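Local coordinates for extracellular solute-binding protein family 1 (Kribbella flavida, PDB 5IXP) that probably captures an extracellular solute, perhaps a sugar, and hands it to an ABC transporter for uptake into the cell, at residues A236-G239 against W240-G243; S64-Y67 against K68-K72; K75-L79 against R80-A84. One frame throughout, in Å; residues are numbered along the deposited sequence.

Contact 1 of 3, residues A236-G239 against W240-G243; sequences ACPG and WLLG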
ATOM      1  N   ALA A 236       9.603   6.254   3.288  1.00 18.51           N
ATOM      2  CA  ALA A 236       8.264   5.905   3.734  1.00 16.89           C
ATOM      3  C   ALA A 236       8.106   4.401   3.572  1.00 16.58           C
ATOM      4  O   ALA A 236       8.371   3.850   2.499  1.00 20.37           O
ATOM      5  CB  ALA A 236       7.203   6.658   2.932  1.00 17.88           C
ATOM      6  N   CYS A 237       7.687   3.733   4.638  1.00 17.90           N
ATOM      7  CA  CYS A 237       8.025   2.329   4.839  1.00 19.54           C
ATOM      8  C   CYS A 237       6.833   1.507   5.313  1.00 13.51           C
ATOM      9  O   CYS A 237       6.577   1.419   6.517  1.00 16.56           O
ATOM     10  CB  CYS A 237       9.159   2.248   5.862  1.00 28.42           C
ATOM     11  SG  CYS A 237      10.017   0.725   6.073  1.00 37.34           S
ATOM     12  N   PRO A 238       6.092   0.864   4.399  1.00 18.22           N
ATOM     13  CA  PRO A 238       5.127  -0.147   4.848  1.00 17.20           C
ATOM     14  C   PRO A 238       5.856  -1.314   5.491  1.00 17.46           C
ATOM     15  O   PRO A 238       7.010  -1.602   5.170  1.00 17.13           O
ATOM     16  CB  PRO A 238       4.418  -0.575   3.555  1.00 17.64           C
ATOM     17  CG  PRO A 238       5.451  -0.329   2.479  1.00 19.11           C
ATOM     18  CD  PRO A 238       6.176   0.928   2.925  1.00 17.32           C
ATOM     19  N   GLY A 239       5.159  -1.992   6.406  1.00 18.01           N
ATOM     20  CA  GLY A 239       5.751  -3.137   7.081  1.00 16.48           C
ATOM     21  C   GLY A 239       6.408  -4.125   6.135  1.00 18.99           C
ATOM     22  O   GLY A 239       7.506  -4.616   6.402  1.00 20.03           O
ATOM     23  N   TRP A 240       5.756  -4.420   5.003  1.00 19.00           N
ATOM     24  CA  TRP A 240       6.282  -5.439   4.098  1.00 18.08           C
ATOM     25  C   TRP A 240       7.558  -5.000   3.385  1.00 19.66           C
ATOM     26  O   TRP A 240       8.242  -5.847   2.800  1.00 21.83           O
ATOM     27  CB  TRP A 240       5.224  -5.848   3.058  1.00 17.56           C
ATOM     28  CG  TRP A 240       4.656  -4.711   2.218  1.00 16.48           C
ATOM     29  CD1 TRP A 240       3.474  -4.050   2.422  1.00 17.54           C
ATOM     30  CD2 TRP A 240       5.236  -4.134   1.044  1.00 18.31           C
ATOM     31  NE1 TRP A 240       3.285  -3.092   1.451  1.00 16.66           N
ATOM     32  CE2 TRP A 240       4.352  -3.123   0.592  1.00 20.00           C
ATOM     33  CE3 TRP A 240       6.414  -4.367   0.329  1.00 17.82           C
ATOM     34  CZ2 TRP A 240       4.620  -2.342  -0.537  1.00 19.52           C
ATOM     35  CZ3 TRP A 240       6.675  -3.588  -0.794  1.00 22.36           C
ATOM     36  CH2 TRP A 240       5.780  -2.591  -1.214  1.00 21.86           C
ATOM     37  N   LEU A 241       7.892  -3.711   3.408  1.00 17.74           N
ATOM     38  CA  LEU A 241       9.106  -3.258   2.737  1.00 19.96           C
ATOM     39  C   LEU A 241      10.368  -3.538   3.549  1.00 20.14           C
ATOM     40  O   LEU A 241      11.464  -3.552   2.973  1.00 20.96           O
ATOM     41  CB  LEU A 241       8.999  -1.760   2.423  1.00 18.14           C
ATOM     42  CG  LEU A 241      10.055  -1.160   1.490  1.00 21.97           C
ATOM     43  CD1 LEU A 241       9.929  -1.744   0.089  1.00 25.10           C
ATOM     44  CD2 LEU A 241       9.945   0.356   1.460  1.00 24.24           C
ATOM     45  N   LEU A 242      10.242  -3.776   4.859  1.00 18.98           N
ATOM     46  CA  LEU A 242      11.420  -4.040   5.688  1.00 17.80           C
ATOM     47  C   LEU A 242      12.268  -5.166   5.106  1.00 21.79           C
ATOM     48  O   LEU A 242      13.501  -5.064   5.039  1.00 19.91           O
ATOM     49  CB  LEU A 242      11.000  -4.382   7.121  1.00 18.62           C
ATOM     50  CG  LEU A 242      10.285  -3.264   7.874  1.00 21.28           C
ATOM     51  CD1 LEU A 242       9.788  -3.755   9.233  1.00 24.39           C
ATOM     52  CD2 LEU A 242      11.225  -2.110   8.045  1.00 21.84           C
ATOM     53  N   GLY A 243      11.620  -6.252   4.674  1.00 20.77           N
ATOM     54  CA  GLY A 243      12.362  -7.365   4.107  1.00 22.48           C
ATOM     55  C   GLY A 243      13.031  -7.028   2.792  1.00 22.49           C
ATOM     56  O   GLY A 243      14.096  -7.566   2.480  1.00 24.70           O
TER
HETATM   57  O   HOH W   1       8.934  -6.930   5.848  1.00 25.37           O

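Contact 2 of 3, residues S64-Y67 against K68-K72; sequences SWIY and KYLAK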
ATOM      1  N   SER A  64      -4.653  -1.299  -5.068  1.00 15.94           N
ATOM      2  CA  SER A  64      -4.418  -0.251  -6.058  1.00 21.44           C
ATOM      3  C   SER A  64      -5.225  -0.447  -7.337  1.00 22.78           C
ATOM      4  O   SER A  64      -5.314   0.494  -8.134  1.00 29.41           O
ATOM      5  CB  SER A  64      -2.934  -0.140  -6.405  1.00 27.10           C
ATOM      6  OG  SER A  64      -2.493  -1.292  -7.099  1.00 31.12           O
ATOM      7  N   TRP A  65      -5.810  -1.636  -7.548  0.77 23.98           N
ATOM      8  CA  TRP A  65      -6.652  -1.914  -8.713  0.77 23.84           C
ATOM      9  C   TRP A  65      -8.132  -1.737  -8.445  0.77 23.93           C
ATOM     10  O   TRP A  65      -8.904  -1.599  -9.399  0.77 23.04           O
ATOM     11  CB  TRP A  65      -6.513  -3.364  -9.206  0.77 24.72           C
ATOM     12  CG  TRP A  65      -5.192  -3.979  -9.154  0.77 20.43           C
ATOM     13  CD1 TRP A  65      -3.992  -3.355  -9.215  0.77 16.52           C
ATOM     14  CD2 TRP A  65      -4.921  -5.380  -9.027  0.77 18.78           C
ATOM     15  NE1 TRP A  65      -2.980  -4.274  -9.121  0.77 16.43           N
ATOM     16  CE2 TRP A  65      -3.525  -5.528  -9.008  0.77 19.21           C
ATOM     17  CE3 TRP A  65      -5.726  -6.519  -8.917  0.77 18.31           C
ATOM     18  CZ2 TRP A  65      -2.913  -6.766  -8.888  0.77 23.03           C
ATOM     19  CZ3 TRP A  65      -5.125  -7.746  -8.799  0.77 16.61           C
ATOM     20  CH2 TRP A  65      -3.724  -7.867  -8.791  0.77 21.47           C
ATOM     21  N   ILE A  66      -8.552  -1.819  -7.180  1.00 22.66           N
ATOM     22  CA  ILE A  66      -9.963  -2.039  -6.877  1.00 23.68           C
ATOM     23  C   ILE A  66     -10.830  -0.857  -7.304  1.00 26.47           C
ATOM     24  O   ILE A  66     -12.037  -1.035  -7.527  1.00 27.33           O
ATOM     25  CB  ILE A  66     -10.140  -2.398  -5.389  1.00 24.58           C
ATOM     26  CG1 ILE A  66     -11.512  -3.043  -5.160  1.00 27.16           C
ATOM     27  CG2 ILE A  66      -9.919  -1.188  -4.493  1.00 26.23           C
ATOM     28  CD1 ILE A  66     -11.644  -3.761  -3.823  1.00 30.89           C
ATOM     29  N   TYR A  67     -10.237   0.332  -7.478  1.00 26.59           N
ATOM     30  CA  TYR A  67     -10.994   1.480  -7.976  1.00 27.56           C
ATOM     31  C   TYR A  67     -11.679   1.147  -9.297  1.00 28.23           C
ATOM     32  O   TYR A  67     -12.825   1.546  -9.528  1.00 30.12           O
ATOM     33  CB  TYR A  67     -10.074   2.700  -8.145  1.00 26.66           C
ATOM     34  CG  TYR A  67      -9.135   2.619  -9.344  1.00 30.55           C
ATOM     35  CD1 TYR A  67      -7.866   2.069  -9.221  1.00 32.58           C
ATOM     36  CD2 TYR A  67      -9.524   3.085 -10.598  1.00 32.81           C
ATOM     37  CE1 TYR A  67      -7.011   1.978 -10.308  1.00 33.42           C
ATOM     38  CE2 TYR A  67      -8.677   2.992 -11.698  1.00 33.43           C
ATOM     39  CZ  TYR A  67      -7.420   2.437 -11.545  1.00 36.06           C
ATOM     40  OH  TYR A  67      -6.563   2.343 -12.625  1.00 38.96           O
ATOM     41  N   LYS A  68     -10.987   0.412 -10.170  1.00 26.09           N
ATOM     42  CA  LYS A  68     -11.533   0.081 -11.480  1.00 29.49           C
ATOM     43  C   LYS A  68     -12.736  -0.846 -11.360  1.00 30.41           C
ATOM     44  O   LYS A  68     -13.645  -0.796 -12.193  1.00 36.92           O
ATOM     45  CB  LYS A  68     -10.437  -0.548 -12.343  1.00 31.73           C
ATOM     46  CG  LYS A  68     -10.882  -0.991 -13.727  1.00 38.50           C
ATOM     47  CD  LYS A  68      -9.706  -1.073 -14.694  1.00 44.83           C
ATOM     48  CE  LYS A  68     -10.090  -1.823 -15.973  1.00 49.99           C
ATOM     49  NZ  LYS A  68      -8.928  -2.032 -16.889  1.00 50.66           N
ATOM     50  N   TYR A  69     -12.782  -1.674 -10.322  1.00 24.18           N
ATOM     51  CA  TYR A  69     -13.868  -2.630 -10.204  1.00 21.24           C
ATOM     52  C   TYR A  69     -14.985  -2.152  -9.295  1.00 22.09           C
ATOM     53  O   TYR A  69     -16.110  -2.651  -9.411  1.00 23.32           O
ATOM     54  CB  TYR A  69     -13.303  -3.986  -9.763  1.00 22.62           C
ATOM     55  CG  TYR A  69     -12.377  -4.460 -10.848  1.00 21.71           C
ATOM     56  CD1 TYR A  69     -12.885  -4.983 -12.024  1.00 23.43           C
ATOM     57  CD2 TYR A  69     -11.009  -4.278 -10.750  1.00 23.51           C
ATOM     58  CE1 TYR A  69     -12.048  -5.372 -13.060  1.00 24.92           C
ATOM     59  CE2 TYR A  69     -10.165  -4.662 -11.779  1.00 25.76           C
ATOM     60  CZ  TYR A  69     -10.697  -5.209 -12.926  1.00 24.93           C
ATOM     61  OH  TYR A  69      -9.869  -5.584 -13.941  1.00 29.55           O
ATOM     62  N   LEU A  70     -14.720  -1.167  -8.431  1.00 22.34           N
ATOM     63  CA  LEU A  70     -15.819  -0.465  -7.784  1.00 25.32           C
ATOM     64  C   LEU A  70     -16.750   0.140  -8.827  1.00 28.55           C
ATOM     65  O   LEU A  70     -17.973   0.142  -8.656  1.00 28.90           O
ATOM     66  CB  LEU A  70     -15.282   0.618  -6.846  1.00 26.07           C
ATOM     67  CG  LEU A  70     -14.554   0.143  -5.576  1.00 26.44           C
ATOM     68  CD1 LEU A  70     -13.838   1.303  -4.881  1.00 27.95           C
ATOM     69  CD2 LEU A  70     -15.514  -0.539  -4.619  1.00 23.51           C
ATOM     70  N   ALA A  71     -16.189   0.633  -9.931  1.00 30.68           N
ATOM     71  CA  ALA A  71     -17.017   1.174 -11.004  1.00 32.07           C
ATOM     72  C   ALA A  71     -17.777   0.089 -11.754  1.00 31.46           C
ATOM     73  O   ALA A  71     -18.707   0.408 -12.503  1.00 33.47           O
ATOM     74  CB  ALA A  71     -16.156   1.984 -11.979  1.00 32.59           C
ATOM     75  N   LYS A  72     -17.406  -1.177 -11.569  1.00 29.46           N
ATOM     76  CA  LYS A  72     -18.090  -2.308 -12.178  1.00 27.24           C
ATOM     77  C   LYS A  72     -18.765  -3.178 -11.126  1.00 26.46           C
ATOM     78  O   LYS A  72     -18.866  -4.396 -11.291  1.00 27.91           O
ATOM     79  CB  LYS A  72     -17.109  -3.142 -13.002  1.00 25.74           C
ATOM     80  CG  LYS A  72     -16.481  -2.396 -14.154  1.00 29.78           C
ATOM     81  CD  LYS A  72     -15.426  -3.246 -14.839  1.00 33.44           C
ATOM     82  CE  LYS A  72     -15.017  -2.636 -16.164  1.00 39.39           C
ATOM     83  NZ  LYS A  72     -16.176  -2.538 -17.095  1.00 41.19           N
TER

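Contact 3 of 3, residues K75-L79 against R80-A84; sequences KFVDL and RDHGA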
ATOM      1  N   LYS A  75     -21.018  -6.352 -11.360  1.00 23.11           N
ATOM      2  CA  LYS A  75     -20.492  -7.655 -11.735  1.00 20.67           C
ATOM      3  C   LYS A  75     -19.901  -8.416 -10.562  1.00 19.46           C
ATOM      4  O   LYS A  75     -19.339  -9.502 -10.761  1.00 20.37           O
ATOM      5  CB  LYS A  75     -19.451  -7.485 -12.834  1.00 20.50           C
ATOM      6  CG  LYS A  75     -20.043  -6.804 -14.042  1.00 24.89           C
ATOM      7  CD  LYS A  75     -19.189  -6.974 -15.262  1.00 27.24           C
ATOM      8  CE  LYS A  75     -19.797  -6.210 -16.421  1.00 32.39           C
ATOM      9  NZ  LYS A  75     -18.993  -6.420 -17.647  1.00 37.01           N
ATOM     10  N   PHE A  76     -20.030  -7.887  -9.348  1.00 18.67           N
ATOM     11  CA  PHE A  76     -19.515  -8.546  -8.157  1.00 18.20           C
ATOM     12  C   PHE A  76     -20.627  -8.734  -7.141  1.00 17.87           C
ATOM     13  O   PHE A  76     -21.573  -7.943  -7.070  1.00 18.84           O
ATOM     14  CB  PHE A  76     -18.363  -7.746  -7.544  1.00 18.66           C
ATOM     15  CG  PHE A  76     -17.139  -7.737  -8.400  1.00 18.10           C
ATOM     16  CD1 PHE A  76     -16.990  -6.801  -9.409  1.00 20.49           C
ATOM     17  CD2 PHE A  76     -16.149  -8.690  -8.219  1.00 17.63           C
ATOM     18  CE1 PHE A  76     -15.866  -6.802 -10.217  1.00 19.57           C
ATOM     19  CE2 PHE A  76     -15.022  -8.693  -9.021  1.00 16.81           C
ATOM     20  CZ  PHE A  76     -14.879  -7.744 -10.022  1.00 16.35           C
ATOM     21  N   VAL A  77     -20.516  -9.815  -6.372  1.00 15.09           N
ATOM     22  CA  VAL A  77     -21.438 -10.036  -5.271  1.00 18.84           C
ATOM     23  C   VAL A  77     -21.271  -8.922  -4.249  1.00 18.59           C
ATOM     24  O   VAL A  77     -20.152  -8.602  -3.828  1.00 17.99           O
ATOM     25  CB  VAL A  77     -21.188 -11.417  -4.650  1.00 16.79           C
ATOM     26  CG1 VAL A  77     -21.948 -11.562  -3.333  1.00 18.66           C
ATOM     27  CG2 VAL A  77     -21.584 -12.510  -5.634  1.00 18.35           C
ATOM     28  N   ASP A  78     -22.385  -8.295  -3.876  1.00 19.64           N
ATOM     29  CA  ASP A  78     -22.413  -7.443  -2.694  1.00 20.27           C
ATOM     30  C   ASP A  78     -22.352  -8.347  -1.472  1.00 22.74           C
ATOM     31  O   ASP A  78     -23.305  -9.074  -1.182  1.00 22.34           O
ATOM     32  CB  ASP A  78     -23.676  -6.584  -2.710  1.00 21.66           C
ATOM     33  CG  ASP A  78     -23.780  -5.651  -1.509  1.00 28.38           C
ATOM     34  OD1 ASP A  78     -22.822  -5.573  -0.715  1.00 26.25           O
ATOM     35  OD2 ASP A  78     -24.832  -4.980  -1.373  1.00 28.33           O
ATOM     36  N   LEU A  79     -21.212  -8.349  -0.774  1.00 20.60           N
ATOM     37  CA  LEU A  79     -21.049  -9.266   0.345  1.00 19.22           C
ATOM     38  C   LEU A  79     -21.995  -8.945   1.497  1.00 22.59           C
ATOM     39  O   LEU A  79     -22.171  -9.782   2.389  1.00 22.41           O
ATOM     40  CB  LEU A  79     -19.581  -9.266   0.801  1.00 15.09           C
ATOM     41  CG  LEU A  79     -18.622  -9.725  -0.327  1.00 16.70           C
ATOM     42  CD1 LEU A  79     -17.151  -9.428   0.007  1.00 14.27           C
ATOM     43  CD2 LEU A  79     -18.798 -11.202  -0.655  1.00 16.30           C
ATOM     44  N   ARG A  80     -22.625  -7.771   1.488  1.00 22.10           N
ATOM     45  CA  ARG A  80     -23.697  -7.513   2.449  1.00 27.45           C
ATOM     46  C   ARG A  80     -24.848  -8.490   2.284  1.00 29.68           C
ATOM     47  O   ARG A  80     -25.574  -8.760   3.246  1.00 29.03           O
ATOM     48  CB  ARG A  80     -24.194  -6.081   2.309  1.00 30.73           C
ATOM     49  CG  ARG A  80     -23.252  -5.095   2.932  1.00 34.69           C
ATOM     50  CD  ARG A  80     -23.094  -3.885   2.066  1.00 41.49           C
ATOM     51  NE  ARG A  80     -24.042  -2.839   2.409  1.00 48.48           N
ATOM     52  CZ  ARG A  80     -24.973  -2.370   1.586  1.00 47.61           C
ATOM     53  NH1 ARG A  80     -25.092  -2.852   0.355  1.00 41.65           N
ATOM     54  NH2 ARG A  80     -25.776  -1.403   1.999  1.00 48.00           N
ATOM     55  N   ASP A  81     -25.034  -9.035   1.078  1.00 30.52           N
ATOM     56  CA  ASP A  81     -26.041 -10.075   0.898  1.00 32.14           C
ATOM     57  C   ASP A  81     -25.645 -11.388   1.548  1.00 32.29           C
ATOM     58  O   ASP A  81     -26.451 -12.323   1.538  1.00 31.59           O
ATOM     59  CB  ASP A  81     -26.319 -10.310  -0.593  1.00 33.90           C
ATOM     60  CG  ASP A  81     -26.975  -9.113  -1.263  1.00 37.14           C
ATOM     61  OD1 ASP A  81     -27.725  -8.376  -0.587  1.00 39.50           O
ATOM     62  OD2 ASP A  81     -26.756  -8.917  -2.475  1.00 37.51           O
ATOM     63  N   HIS A  82     -24.440 -11.480   2.120  1.00 29.79           N
ATOM     64  CA  HIS A  82     -23.971 -12.719   2.723  1.00 31.30           C
ATOM     65  C   HIS A  82     -23.326 -12.473   4.080  1.00 31.93           C
ATOM     66  O   HIS A  82     -22.461 -13.244   4.507  1.00 35.76           O
ATOM     67  CB  HIS A  82     -22.992 -13.436   1.791  1.00 29.08           C
ATOM     68  CG  HIS A  82     -23.570 -13.705   0.441  1.00 31.58           C
ATOM     69  ND1 HIS A  82     -24.299 -14.837   0.159  1.00 31.75           N
ATOM     70  CD2 HIS A  82     -23.569 -12.964  -0.691  1.00 29.82           C
ATOM     71  CE1 HIS A  82     -24.708 -14.792  -1.097  1.00 32.43           C
ATOM     72  NE2 HIS A  82     -24.279 -13.664  -1.634  1.00 30.03           N
ATOM     73  N   GLY A  83     -23.719 -11.400   4.760  1.00 32.51           N
ATOM     74  CA  GLY A  83     -23.326 -11.185   6.139  1.00 35.76           C
ATOM     75  C   GLY A  83     -22.236 -10.160   6.368  1.00 35.23           C
ATOM     76  O   GLY A  83     -21.825  -9.984   7.519  1.00 35.27           O
ATOM     77  N   ALA A  84     -21.766  -9.466   5.327  1.00 31.70           N
ATOM     78  CA  ALA A  84     -20.706  -8.475   5.503  1.00 30.51           C
ATOM     79  C   ALA A  84     -21.067  -7.410   6.533  1.00 34.29           C
ATOM     80  O   ALA A  84     -20.181  -6.904   7.236  1.00 31.68           O
ATOM     81  CB  ALA A  84     -20.384  -7.797   4.175  1.00 27.30           C
TER
HETATM   82  O   HOH W   2     -25.053  -9.576  -4.493  1.00 26.25           O

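Contact 1 of 3, residues A236-G239 against W240-G243
Pro-238 lays its ring over one face of the Trp-240 indole, and this is the dense side of the turn that leads from strand 232-238 into helix 241-249. Pro-238 CB makes a CH-pi contact 3.8 Å from the centroid of the five-membered ring, 26° off its normal, while Pro-238 CG comes within 3.5 Å of Trp-240 CE2. The indole folds back over the proline because Trp-240 CG stands between backbone N and carbonyl carbon (chi1 56°). Leu-241 joins from the helix, its CB 3.8 Å from Pro-238 CG. Also buried, Cys-237 SG meets Leu-242 CD2 at 3.7 Å; that sulfur forms the disulfide with Cys-119. Two backbone bonds wind the turn: Leu-241 N to Pro-238 O at 2.9 Å, and Leu-242 N to Gly-239 O at 3.3 Å. The wetter side, by contrast, lies at Gly-239 O, where a water donates to this carbonyl and accepts from Gly-243 N, bridging the first helical turn. Trp-270 takes the indole N-H through its carbonyl O and meets the ring edge-to-face. Strand 108-121 runs antiparallel beside Cys-237, and helix 335-344 packs on Leu-242 through Val-335 and Phe-339.

Contact 2 of 3, residues S64-Y67 against K68-K72
Tyr-67 spreads one face of its ring over the start of the next residue, where Lys-68 N and CB lie. Lys-68 CB makes a CH-pi contact 4.2 Å from the ring centroid and 19° off the normal, toward the rim on the CE2 side. The first torsion accounts for this: with chi1 at 74°, Tyr-67 CG sits over its own backbone, and the phenol is turned back across the following peptide. Lys-68 leaves in a different direction, its CG opposite the backbone N (chi1 178°), and the extended chain carries NZ to a salt bridge with Glu-46 on helix 38-51. The phenol hydroxyl of Tyr-67 is hydrogen-bonded to Glu-358, and the two neighbours thus reach separate helices although they touch at their bases.

Beneath them the backbone closes quickly. Lys-68 N bonds to Trp-65 O at 3.0 Å, and Ile-66 O is gripped twice, by Tyr-69 N at 3.0 Å from well above the carbonyl plane and by Leu-70 N at 2.8 Å nearly in line with the C=O bond. Leu-70 CG also lies 3.4 Å from Ile-66 O, while Leu-70 CG and Ile-66 CG1 make a looser apolar contact at 4.4 Å. Tyr-69 turns its ring toward the Trp-65 carbonyl, with CD2 3.7 Å from Trp-65 O, and packs on Met-61 and Leu-49.

Ile-66 O accepts from both the i+3 and i+4 amides, as happens in the end turns of helices; here the short helix 66-70 follows strand 58-62 in the periplasmic-binding-protein fold.

Contact 3 of 3, residues K75-L79 against R80-A84
Asp-78 and Arg-80 meet at the start of a short 3-10 turn that carries the loop after helix 66-70 into helix 84-87, with Gly-83 at that helix's N-cap position. An Asx turn joins them: Asp-78 OD1 takes Arg-80 N from above the carboxylate plane, at 3.1 Å. Their carboxylate and guanidinium planes lie only 19° apart, and Asp-78 OD2 meets the edge of the guanidinium, 2.8 Å from Arg-80 NH1. The salt bridge is close, but its hydrogen bond is weak, bent to 128°. The arginine chain curls at chi2 and chi3 to bring NH1 round to Asp-78 OD2. Asp-78 CG points opposite its backbone N (chi1 -180°), which carries the carboxylate toward Arg-80. Ile-106 N also bonds to OD1. With an alanine here the guanidinium is likely to lose its anionic mate and turn more freely, and Arg-80 N and Ile-106 N to lose their shared acceptor.

Asp-81 N bonds to Asp-78 O at 2.8 Å, and Asp-81 OD2 lies 4.5 Å from Asp-78 OD2, a pairing of like charges that the water donating to Asp-81 OD2 may ease; the same water accepts from Asp-78 N. Val-77 and His-82 cross at about a right angle, Val-77 CG1 lying 3.4 Å from His-82 CD2, and His-82 packs on Ala-285 and Ala-288 of helix 284-294. At the centre, His-82 N and Ala-84 N reach Leu-79 O from opposite faces of its carbonyl plane, at 2.8 and 3.0 Å.

From the N terminus the chain comes first to contact 2, a short helical turn after strand 58-62, and then, a few residues on, to contact 3, the turn before helix 84-87. Contact 1 comes much later, at the end of strand 232-238, where the chain turns into helix 241-249. Each is a local turn with no intervening loop, and the three run in series, with none nested or crossing. Contacts 2 and 3 are neighbours in space, joined by Tyr-69 CB packing on Phe-76 CE1, and both lean on helix 38-51 through Leu-49. Contact 1 stands apart, its centre about 25 Å from that of contact 2 and 32 Å from that of contact 3. Strand 108-121 links these regions, touching contact 3 through Tyr-109 and contact 1 through Cys-119.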